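Local structure of aldehyde reductase YahK (1UUF) at residues K97-P100 with G101-V104; I109-S112 with C113-C116; V154-E157 with R158-L161; E319-E322 with M323-C327. The protein catalyses the NADPH-dependent reduction of a wide range of aldehydes to the corresponding primary alcohols, as a zinc-dependent dehydrogenase. One frame throughout, in Å; residues are numbered along the deposited sequence.

Interaction 1 (K97-P100 with G101-V104); sequences KYAP and GDLV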
loop_
_atom_site.group_PDB
_atom_site.type_symbol
_atom_site.label_atom_id
_atom_site.label_comp_id
_atom_site.label_asym_id
_atom_site.label_seq_id
_atom_site.Cartn_x
_atom_site.Cartn_y
_atom_site.Cartn_z
ATOM N N LYS A 97 12.389 -36.005 -0.429
ATOM C CA LYS A 97 10.965 -35.729 -0.269
ATOM C C LYS A 97 10.030 -36.645 -1.049
ATOM O O LYS A 97 8.920 -36.934 -0.595
ATOM C CB LYS A 97 10.666 -34.284 -0.685
ATOM C CG LYS A 97 11.380 -33.214 0.127
ATOM C CD LYS A 97 11.291 -31.848 -0.556
ATOM C CE LYS A 97 9.851 -31.402 -0.771
ATOM N NZ LYS A 97 9.779 -30.070 -1.453
ATOM N N TYR A 98 10.469 -37.101 -2.218
ATOM C CA TYR A 98 9.613 -37.918 -3.067
ATOM C C TYR A 98 10.107 -39.292 -3.484
ATOM O O TYR A 98 11.296 -39.593 -3.418
ATOM C CB TYR A 98 9.256 -37.121 -4.323
ATOM C CG TYR A 98 8.644 -35.787 -3.988
ATOM C CD1 TYR A 98 9.412 -34.621 -3.978
ATOM C CD2 TYR A 98 7.314 -35.706 -3.584
ATOM C CE1 TYR A 98 8.864 -33.404 -3.561
ATOM C CE2 TYR A 98 6.761 -34.504 -3.164
ATOM C CZ TYR A 98 7.538 -33.361 -3.150
ATOM O OH TYR A 98 6.987 -32.189 -2.689
ATOM N N ALA A 99 9.156 -40.110 -3.925
ATOM C CA ALA A 99 9.416 -41.465 -4.384
ATOM C C ALA A 99 8.482 -41.784 -5.551
ATOM O O ALA A 99 7.408 -41.190 -5.683
ATOM C CB ALA A 99 9.183 -42.450 -3.250
ATOM N N PRO A 100 8.881 -42.723 -6.420
ATOM C CA PRO A 100 8.030 -43.078 -7.557
ATOM C C PRO A 100 6.622 -43.408 -7.074
ATOM O O PRO A 100 6.455 -44.072 -6.050
ATOM C CB PRO A 100 8.741 -44.291 -8.148
ATOM C CG PRO A 100 10.180 -43.985 -7.871
ATOM C CD PRO A 100 10.138 -43.489 -6.446
ATOM N N GLY A 101 5.619 -42.934 -7.805
ATOM C CA GLY A 101 4.240 -43.192 -7.430
ATOM C C GLY A 101 3.553 -42.026 -6.738
ATOM O O GLY A 101 2.325 -41.937 -6.736
ATOM N N ASP A 102 4.337 -41.129 -6.149
ATOM C CA ASP A 102 3.775 -39.973 -5.455
ATOM C C ASP A 102 3.006 -39.038 -6.382
ATOM O O ASP A 102 3.374 -38.856 -7.542
ATOM C CB ASP A 102 4.877 -39.151 -4.784
ATOM C CG ASP A 102 5.481 -39.839 -3.581
ATOM O OD1 ASP A 102 4.929 -40.864 -3.125
ATOM O OD2 ASP A 102 6.510 -39.337 -3.080
ATOM N N LEU A 103 1.933 -38.453 -5.857
ATOM C CA LEU A 103 1.145 -37.483 -6.607
ATOM C C LEU A 103 1.811 -36.155 -6.274
ATOM O O LEU A 103 1.958 -35.803 -5.100
ATOM C CB LEU A 103 -0.313 -37.474 -6.139
ATOM C CG LEU A 103 -1.112 -38.748 -6.428
ATOM C CD1 LEU A 103 -2.543 -38.580 -5.937
ATOM C CD2 LEU A 103 -1.096 -39.029 -7.924
ATOM N N VAL A 104 2.229 -35.426 -7.302
ATOM C CA VAL A 104 2.923 -34.161 -7.092
ATOM C C VAL A 104 2.437 -33.033 -7.980
ATOM O O VAL A 104 1.706 -33.247 -8.945
ATOM C CB VAL A 104 4.432 -34.319 -7.345
ATOM C CG1 VAL A 104 5.062 -35.186 -6.261
ATOM C CG2 VAL A 104 4.657 -34.941 -8.719
HETATM O O HOH W 1 4.999 -43.477 -3.783
#
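Ala99 and Asp102 hold each other by two hydrogen bonds that run in opposite directions across a type II beta turn, a worked example of a turn secured both by its backbone and by a side chain. The backbone bond comes first: Asp102 N gives its hydrogen to Ala99 O at 3.1 Å. The return bond uses the carboxylate, with Ala99 N donating to Asp102 OD2 at 2.9 Å and an N-H...O angle of 152°. The donor stands well above the carboxylate plane, 58° out of it. Asp102 reaches this point because its CG lies anti to its own carbonyl carbon (chi1 -71°), which folds the acid back over the turn. Its other oxygen is also engaged, since one water donates to Asp102 OD1 at 2.7 Å and to Pro100 O at 2.8 Å. An alanine in place of Asp102 removes both carboxylate oxygens, and Ala99 N would probably lose its mate and the water one of its two acceptors.

Backbone shape sets the corner. Gly101 has a positive phi, where any CB would run into Pro100 O, so this position calls for glycine.

Apolar packing comes from the strand end: Val104 CG1 meets the ring of Tyr98 at CD2 (3.5 Å) and CE2 (3.6 Å), while the hydroxyl of Tyr98 is hydrogen-bonded to Val160 O. The turn thus delivers the chain into strand 103-106 of the GroES-like domain, which pairs antiparallel with strand 84-91, and Tyr98 and Val104 both pack against strand 49-58.

Interaction 2 (I109-S112 with C113-C116); sequences IVDS and CKHC. With ZN (zinc ion), chain B.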
loop_
_atom_site.group_PDB
_atom_site.type_symbol
_atom_site.label_atom_id
_atom_site.label_comp_id
_atom_site.label_asym_id
_atom_site.label_seq_id
_atom_site.Cartn_x
_atom_site.Cartn_y
_atom_site.Cartn_z
ATOM N N ILE A 109 7.270 -21.766 -10.461
ATOM C CA ILE A 109 8.704 -21.782 -10.161
ATOM C C ILE A 109 9.345 -23.157 -10.285
ATOM O O ILE A 109 8.828 -24.131 -9.734
ATOM C CB ILE A 109 8.966 -21.334 -8.709
ATOM C CG1 ILE A 109 8.206 -20.042 -8.407
ATOM C CG2 ILE A 109 10.464 -21.165 -8.477
ATOM C CD1 ILE A 109 8.218 -19.670 -6.940
ATOM N N VAL A 110 10.470 -23.240 -10.998
ATOM C CA VAL A 110 11.186 -24.510 -11.107
ATOM C C VAL A 110 12.590 -24.404 -10.508
ATOM O O VAL A 110 13.271 -25.413 -10.335
ATOM C CB VAL A 110 11.278 -25.035 -12.566
ATOM C CG1 VAL A 110 9.898 -25.513 -13.030
ATOM C CG2 VAL A 110 11.813 -23.953 -13.490
ATOM N N ASP A 111 13.017 -23.183 -10.182
ATOM C CA ASP A 111 14.325 -22.978 -9.557
ATOM C C ASP A 111 14.490 -21.536 -9.077
ATOM O O ASP A 111 13.731 -20.648 -9.465
ATOM C CB ASP A 111 15.458 -23.326 -10.537
ATOM C CG ASP A 111 16.696 -23.885 -9.835
ATOM O OD1 ASP A 111 16.744 -23.862 -8.587
ATOM O OD2 ASP A 111 17.626 -24.347 -10.536
ATOM N N SER A 112 15.459 -21.316 -8.196
ATOM C CA SER A 112 15.757 -19.979 -7.689
ATOM C C SER A 112 17.207 -19.993 -7.204
ATOM O O SER A 112 17.836 -21.054 -7.168
ATOM C CB SER A 112 14.795 -19.578 -6.562
ATOM O OG SER A 112 14.948 -20.384 -5.410
ATOM N N CYS A 113 17.747 -18.838 -6.836
ATOM C CA CYS A 113 19.147 -18.791 -6.413
ATOM C C CYS A 113 19.430 -19.552 -5.118
ATOM O O CYS A 113 20.536 -20.046 -4.918
ATOM C CB CYS A 113 19.629 -17.338 -6.311
ATOM S SG CYS A 113 19.364 -16.492 -4.742
ATOM N N LYS A 114 18.423 -19.651 -4.253
ATOM C CA LYS A 114 18.513 -20.369 -2.980
ATOM C C LYS A 114 19.374 -19.745 -1.890
ATOM O O LYS A 114 19.509 -20.329 -0.815
ATOM C CB LYS A 114 19.011 -21.799 -3.205
ATOM C CG LYS A 114 18.249 -22.579 -4.250
ATOM C CD LYS A 114 18.845 -23.966 -4.405
ATOM C CE LYS A 114 18.367 -24.620 -5.684
ATOM N NZ LYS A 114 18.812 -23.826 -6.858
ATOM N N HIS A 115 19.957 -18.577 -2.136
ATOM C CA HIS A 115 20.795 -17.977 -1.103
ATOM C C HIS A 115 20.530 -16.510 -0.787
ATOM O O HIS A 115 21.232 -15.920 0.033
ATOM C CB HIS A 115 22.273 -18.177 -1.457
ATOM C CG HIS A 115 22.673 -17.570 -2.764
ATOM N ND1 HIS A 115 22.985 -16.236 -2.901
ATOM C CD2 HIS A 115 22.793 -18.113 -3.998
ATOM C CE1 HIS A 115 23.283 -15.982 -4.162
ATOM N NE2 HIS A 115 23.173 -17.104 -4.850
ATOM N N CYS A 116 19.523 -15.917 -1.423
ATOM C CA CYS A 116 19.197 -14.519 -1.154
ATOM C C CYS A 116 18.189 -14.464 -0.010
ATOM O O CYS A 116 17.667 -15.495 0.418
ATOM C CB CYS A 116 18.601 -13.849 -2.396
ATOM S SG CYS A 116 16.923 -14.385 -2.789
HETATM ZN ZN ZN B . 17.058 -16.090 -4.452
#
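Lys114 folds back over Ser112 and Asp111 beside the structural zinc site, a Cys4 centre in which Cys113, Cys116, Cys119 and Cys127 bind one metal ion. Ser112 is the residue most deeply covered here. Its carbonyl takes a hydrogen bond from Lys114 NZ (3.0 Å) that arrives nearly in line with the C=O bond. The OG of Ser112 turns to another partner, the hydroxyl of Tyr159.

The lysine illustrates how a long side chain can link two neighbouring acceptors. Its chain runs extended from CB to CE and then bends at the last torsion (chi4 62°), which brings the ammonium down between the two. Besides Ser112 O it reaches Asp111 OD1 at 2.7 Å in a salt bridge, approaching on the syn side, 18° out of the carboxylate plane. Ser112 N donates to the same oxygen at 2.9 Å, but from above that plane, so a single carboxylate atom is gripped twice. Asp111 itself belongs to a classic beta bulge, in which it and Val110 both face Thr131 of the partner strand.

Cys113 begins the metal-binding loop with its SG 2.4 Å from the zinc ion, and Cys116 SG binds the same zinc ion at 2.4 Å, Cys116 also standing at the N-cap of helix 117-120. Cys113 SG has a further partner, which would probably temper the negative charge of the thiolate: His115 N donates to Cys113 SG at 3.4 Å, and that sulfur lies over the centre of the His115 ring, 3.8 Å above its plane.

Interaction 3 (V154-E157 with R158-L161); sequences VVHE and RYVL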
loop_
_atom_site.group_PDB
_atom_site.type_symbol
_atom_site.label_atom_id
_atom_site.label_comp_id
_atom_site.label_asym_id
_atom_site.label_seq_id
_atom_site.Cartn_x
_atom_site.Cartn_y
_atom_site.Cartn_z
ATOM N N VAL A 154 10.917 -32.269 -15.562
ATOM C CA VAL A 154 11.903 -32.658 -14.558
ATOM C C VAL A 154 12.211 -31.419 -13.727
ATOM O O VAL A 154 12.638 -30.394 -14.259
ATOM C CB VAL A 154 13.197 -33.187 -15.221
ATOM C CG1 VAL A 154 14.212 -33.576 -14.155
ATOM C CG2 VAL A 154 12.871 -34.382 -16.100
ATOM N N VAL A 155 11.993 -31.518 -12.420
ATOM C CA VAL A 155 12.184 -30.380 -11.529
ATOM C C VAL A 155 12.938 -30.736 -10.253
ATOM O O VAL A 155 12.762 -31.823 -9.700
ATOM C CB VAL A 155 10.804 -29.794 -11.120
ATOM C CG1 VAL A 155 10.982 -28.521 -10.292
ATOM C CG2 VAL A 155 9.965 -29.524 -12.361
ATOM N N HIS A 156 13.775 -29.807 -9.798
ATOM C CA HIS A 156 14.544 -29.964 -8.563
ATOM C C HIS A 156 13.489 -30.167 -7.471
ATOM O O HIS A 156 12.514 -29.420 -7.418
ATOM C CB HIS A 156 15.353 -28.685 -8.317
ATOM C CG HIS A 156 16.218 -28.728 -7.096
ATOM N ND1 HIS A 156 15.705 -28.798 -5.818
ATOM C CD2 HIS A 156 17.564 -28.683 -6.957
ATOM C CE1 HIS A 156 16.696 -28.791 -4.945
ATOM N NE2 HIS A 156 17.836 -28.721 -5.610
ATOM N N GLU A 157 13.678 -31.158 -6.601
ATOM C CA GLU A 157 12.676 -31.449 -5.573
ATOM C C GLU A 157 12.275 -30.296 -4.659
ATOM O O GLU A 157 11.193 -30.331 -4.074
ATOM C CB GLU A 157 13.093 -32.646 -4.708
ATOM C CG GLU A 157 14.238 -32.388 -3.751
ATOM C CD GLU A 157 14.294 -33.422 -2.635
ATOM O OE1 GLU A 157 15.331 -33.499 -1.946
ATOM O OE2 GLU A 157 13.297 -34.151 -2.439
ATOM N N ARG A 158 13.118 -29.278 -4.527
ATOM C CA ARG A 158 12.761 -28.155 -3.662
ATOM C C ARG A 158 11.532 -27.425 -4.193
ATOM O O ARG A 158 10.792 -26.793 -3.432
ATOM C CB ARG A 158 13.924 -27.159 -3.541
ATOM C CG ARG A 158 13.535 -25.842 -2.853
ATOM C CD ARG A 158 14.750 -24.985 -2.521
ATOM N NE ARG A 158 14.376 -23.713 -1.904
ATOM C CZ ARG A 158 15.230 -22.908 -1.277
ATOM N NH1 ARG A 158 16.511 -23.244 -1.180
ATOM N NH2 ARG A 158 14.806 -21.769 -0.743
ATOM N N TYR A 159 11.299 -27.531 -5.496
ATOM C CA TYR A 159 10.176 -26.838 -6.111
ATOM C C TYR A 159 9.011 -27.730 -6.508
ATOM O O TYR A 159 8.096 -27.292 -7.205
ATOM C CB TYR A 159 10.688 -26.040 -7.310
ATOM C CG TYR A 159 11.889 -25.201 -6.941
ATOM C CD1 TYR A 159 13.178 -25.741 -6.965
ATOM C CD2 TYR A 159 11.730 -23.899 -6.470
ATOM C CE1 TYR A 159 14.275 -25.002 -6.520
ATOM C CE2 TYR A 159 12.817 -23.155 -6.023
ATOM C CZ TYR A 159 14.084 -23.712 -6.050
ATOM O OH TYR A 159 15.154 -22.981 -5.587
ATOM N N VAL A 160 9.044 -28.979 -6.062
ATOM C CA VAL A 160 7.969 -29.918 -6.358
ATOM C C VAL A 160 7.108 -30.021 -5.107
ATOM O O VAL A 160 7.634 -30.145 -4.001
ATOM C CB VAL A 160 8.524 -31.312 -6.716
ATOM C CG1 VAL A 160 7.375 -32.298 -6.928
ATOM C CG2 VAL A 160 9.370 -31.218 -7.983
ATOM N N LEU A 161 5.793 -29.966 -5.289
ATOM C CA LEU A 161 4.842 -30.030 -4.177
ATOM C C LEU A 161 4.180 -31.395 -4.080
ATOM O O LEU A 161 4.039 -32.090 -5.078
ATOM C CB LEU A 161 3.746 -28.975 -4.360
ATOM C CG LEU A 161 4.097 -27.483 -4.356
ATOM C CD1 LEU A 161 4.818 -27.134 -3.066
ATOM C CD2 LEU A 161 4.956 -27.137 -5.564
#
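His156 and Arg158 are joined by a side-chain-to-backbone hydrogen bond: Arg158 N donates to His156 ND1 at 2.9 Å. The N-H lies almost in the imidazole plane, only 6° out of it, which helps to set the rotation of the ring. With ND1 acting as acceptor, any hydrogen on a neutral ring would probably sit on NE2. Two backbone bonds follow, each spanning three residues, Tyr159 N to His156 O (3.0 Å) and Val160 N to Glu157 O (3.2 Å); the second donor comes from far above the carbonyl plane.

These bonds form a short 3-10 turn at Glu157 and Arg158, the link by which the GroES-like domain passes from strand 152-156 to strand 161-162. The charged groups of the turn have partners beyond it: Glu157 OE2 accepts from Lys97 N, and Arg158 NH2 forms a salt bridge with Glu124.

Aromatic contact adds to the turn. Tyr159 directs its edge toward the face of His156 in an offset edge-to-face pair, centroids 5.8 Å apart and planes at 72°. On the tyrosine, Arg158 CG lies over one face, 3.8 Å above the plane and toward the rim.

Valines supply the apolar packing. Val155 CB touches Val160 CG2 at 3.7 Å, and Val155 CG1, set anti to the backbone N (chi1 -175°), reaches Tyr159 CB at 3.9 Å.

Interaction 4 (E319-E322 with M323-C327); sequences ETQE and MLDFC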
loop_
_atom_site.group_PDB
_atom_site.type_symbol
_atom_site.label_atom_id
_atom_site.label_comp_id
_atom_site.label_asym_id
_atom_site.label_seq_id
_atom_site.Cartn_x
_atom_site.Cartn_y
_atom_site.Cartn_z
ATOM N N GLU A 319 4.690 -22.009 1.307
ATOM C CA GLU A 319 3.284 -21.635 1.412
ATOM C C GLU A 319 2.423 -22.366 0.394
ATOM O O GLU A 319 1.252 -22.637 0.652
ATOM C CB GLU A 319 3.103 -20.125 1.246
ATOM C CG GLU A 319 1.660 -19.685 1.441
ATOM C CD GLU A 319 1.515 -18.182 1.521
ATOM O OE1 GLU A 319 2.017 -17.492 0.612
ATOM O OE2 GLU A 319 0.897 -17.693 2.493
ATOM N N THR A 320 2.991 -22.671 -0.769
ATOM C CA THR A 320 2.245 -23.398 -1.786
ATOM C C THR A 320 1.938 -24.782 -1.214
ATOM O O THR A 320 0.854 -25.315 -1.413
ATOM C CB THR A 320 3.055 -23.531 -3.097
ATOM O OG1 THR A 320 3.432 -22.226 -3.550
ATOM C CG2 THR A 320 2.213 -24.190 -4.189
ATOM N N GLN A 321 2.897 -25.359 -0.493
ATOM C CA GLN A 321 2.678 -26.669 0.113
ATOM C C GLN A 321 1.623 -26.570 1.211
ATOM O O GLN A 321 0.769 -27.447 1.342
ATOM C CB GLN A 321 3.971 -27.222 0.715
ATOM C CG GLN A 321 3.811 -28.651 1.236
ATOM C CD GLN A 321 3.440 -29.626 0.131
ATOM O OE1 GLN A 321 4.264 -29.949 -0.722
ATOM N NE2 GLN A 321 2.192 -30.091 0.134
ATOM N N GLU A 322 1.692 -25.504 2.001
ATOM C CA GLU A 322 0.735 -25.287 3.081
ATOM C C GLU A 322 -0.664 -25.195 2.488
ATOM O O GLU A 322 -1.622 -25.766 3.016
ATOM C CB GLU A 322 1.057 -23.984 3.817
ATOM C CG GLU A 322 0.129 -23.682 4.986
ATOM C CD GLU A 322 0.333 -22.285 5.542
ATOM O OE1 GLU A 322 -0.316 -21.339 5.046
ATOM O OE2 GLU A 322 1.155 -22.133 6.470
ATOM N N MET A 323 -0.775 -24.467 1.382
ATOM C CA MET A 323 -2.054 -24.295 0.711
ATOM C C MET A 323 -2.614 -25.631 0.248
ATOM O O MET A 323 -3.791 -25.921 0.442
ATOM C CB MET A 323 -1.899 -23.373 -0.496
ATOM C CG MET A 323 -3.180 -23.216 -1.289
ATOM S SD MET A 323 -2.868 -22.611 -2.942
ATOM C CE MET A 323 -1.844 -23.962 -3.607
ATOM N N LEU A 324 -1.769 -26.444 -0.376
ATOM C CA LEU A 324 -2.210 -27.746 -0.857
ATOM C C LEU A 324 -2.698 -28.631 0.289
ATOM O O LEU A 324 -3.708 -29.325 0.154
ATOM C CB LEU A 324 -1.075 -28.433 -1.621
ATOM C CG LEU A 324 -0.811 -27.802 -2.991
ATOM C CD1 LEU A 324 0.459 -28.368 -3.600
ATOM C CD2 LEU A 324 -2.003 -28.056 -3.907
ATOM N N ASP A 325 -1.988 -28.603 1.414
ATOM C CA ASP A 325 -2.374 -29.406 2.573
ATOM C C ASP A 325 -3.721 -28.918 3.109
ATOM O O ASP A 325 -4.612 -29.716 3.410
ATOM C CB ASP A 325 -1.319 -29.304 3.677
ATOM C CG ASP A 325 0.026 -29.882 3.264
ATOM O OD1 ASP A 325 0.079 -30.642 2.271
ATOM O OD2 ASP A 325 1.030 -29.584 3.949
ATOM N N PHE A 326 -3.846 -27.601 3.225
ATOM C CA PHE A 326 -5.068 -26.951 3.698
ATOM C C PHE A 326 -6.241 -27.331 2.792
ATOM O O PHE A 326 -7.313 -27.706 3.265
ATOM C CB PHE A 326 -4.864 -25.429 3.686
ATOM C CG PHE A 326 -6.082 -24.634 4.069
ATOM C CD1 PHE A 326 -6.414 -24.437 5.406
ATOM C CD2 PHE A 326 -6.880 -24.055 3.089
ATOM C CE1 PHE A 326 -7.526 -23.667 5.759
ATOM C CE2 PHE A 326 -7.992 -23.286 3.429
ATOM C CZ PHE A 326 -8.314 -23.091 4.767
ATOM N N CYS A 327 -6.035 -27.236 1.481
ATOM C CA CYS A 327 -7.087 -27.575 0.536
ATOM C C CYS A 327 -7.440 -29.058 0.590
ATOM O O CYS A 327 -8.602 -29.428 0.432
ATOM C CB CYS A 327 -6.670 -27.186 -0.886
ATOM S SG CYS A 327 -6.643 -25.389 -1.154
#
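Met323 N donates to Glu319 O at 2.8 Å, one of a run of i to i+4 bonds in helix 317-330, which follows the last strand of the Rossmann-type parallel sheet. The side chain of Met323 bends at its final torsion (chi3 62°), which carries CE back alongside Thr320, 4.1 Å from its CG2. Both residues also touch helix 176-189, Met323 at Tyr184 and Thr320 at Ile181.

Leu324 continues the series, its N bonded to Thr320 O at 3.0 Å. CG of the leucine lies 3.4 Å from that same Thr320 O, and the side chain packs on Leu161 of the other domain.

Asp325 exemplifies a side-chain bond laid over a helical one. Its N donates to Gln321 O, while Gln321 NE2 gives a hydrogen to Asp325 OD1 at 3.1 Å. The bond is bent, with an N-H...O angle of 141°, and the amide nitrogen stands 42° out of the carboxylate plane. Gln321 gets there by a bend at its second torsion, and its OE1 accepts from Arg162 N, so the amide is tied at both ends. A leucine in place of Asp325 takes away the acceptor and would probably leave the NE2 end of Gln321 without this mate and the amide less firmly oriented.

Phe326 N bonds to Glu322 O at 2.9 Å; the ring itself leads off to a cation-pi contact with Arg188. At Cys327 the ladder goes on with its N donating to Met323 O at 2.8 Å.

Interaction 3 is the hub of the set. To interaction 1 it is joined by two probable hydrogen bonds, Tyr98 OH to Val160 O at 2.5 Å and Lys97 N to Glu157 OE2 at 2.9 Å. Toward the structural zinc, Ser112 OG of interaction 2 meets Tyr159 OH at 2.6 Å. Across the domain boundary, Leu161 CB packs on Leu324 CD1 of interaction 4 at 3.4 Å. Interactions 1 and 2 do not touch, their centres being about 21 Å apart. Interaction 4 lies close to the catalytic site: the side chain of Met323 is about 8 Å from that of Cys178, which binds the catalytic zinc with Cys60 and His82.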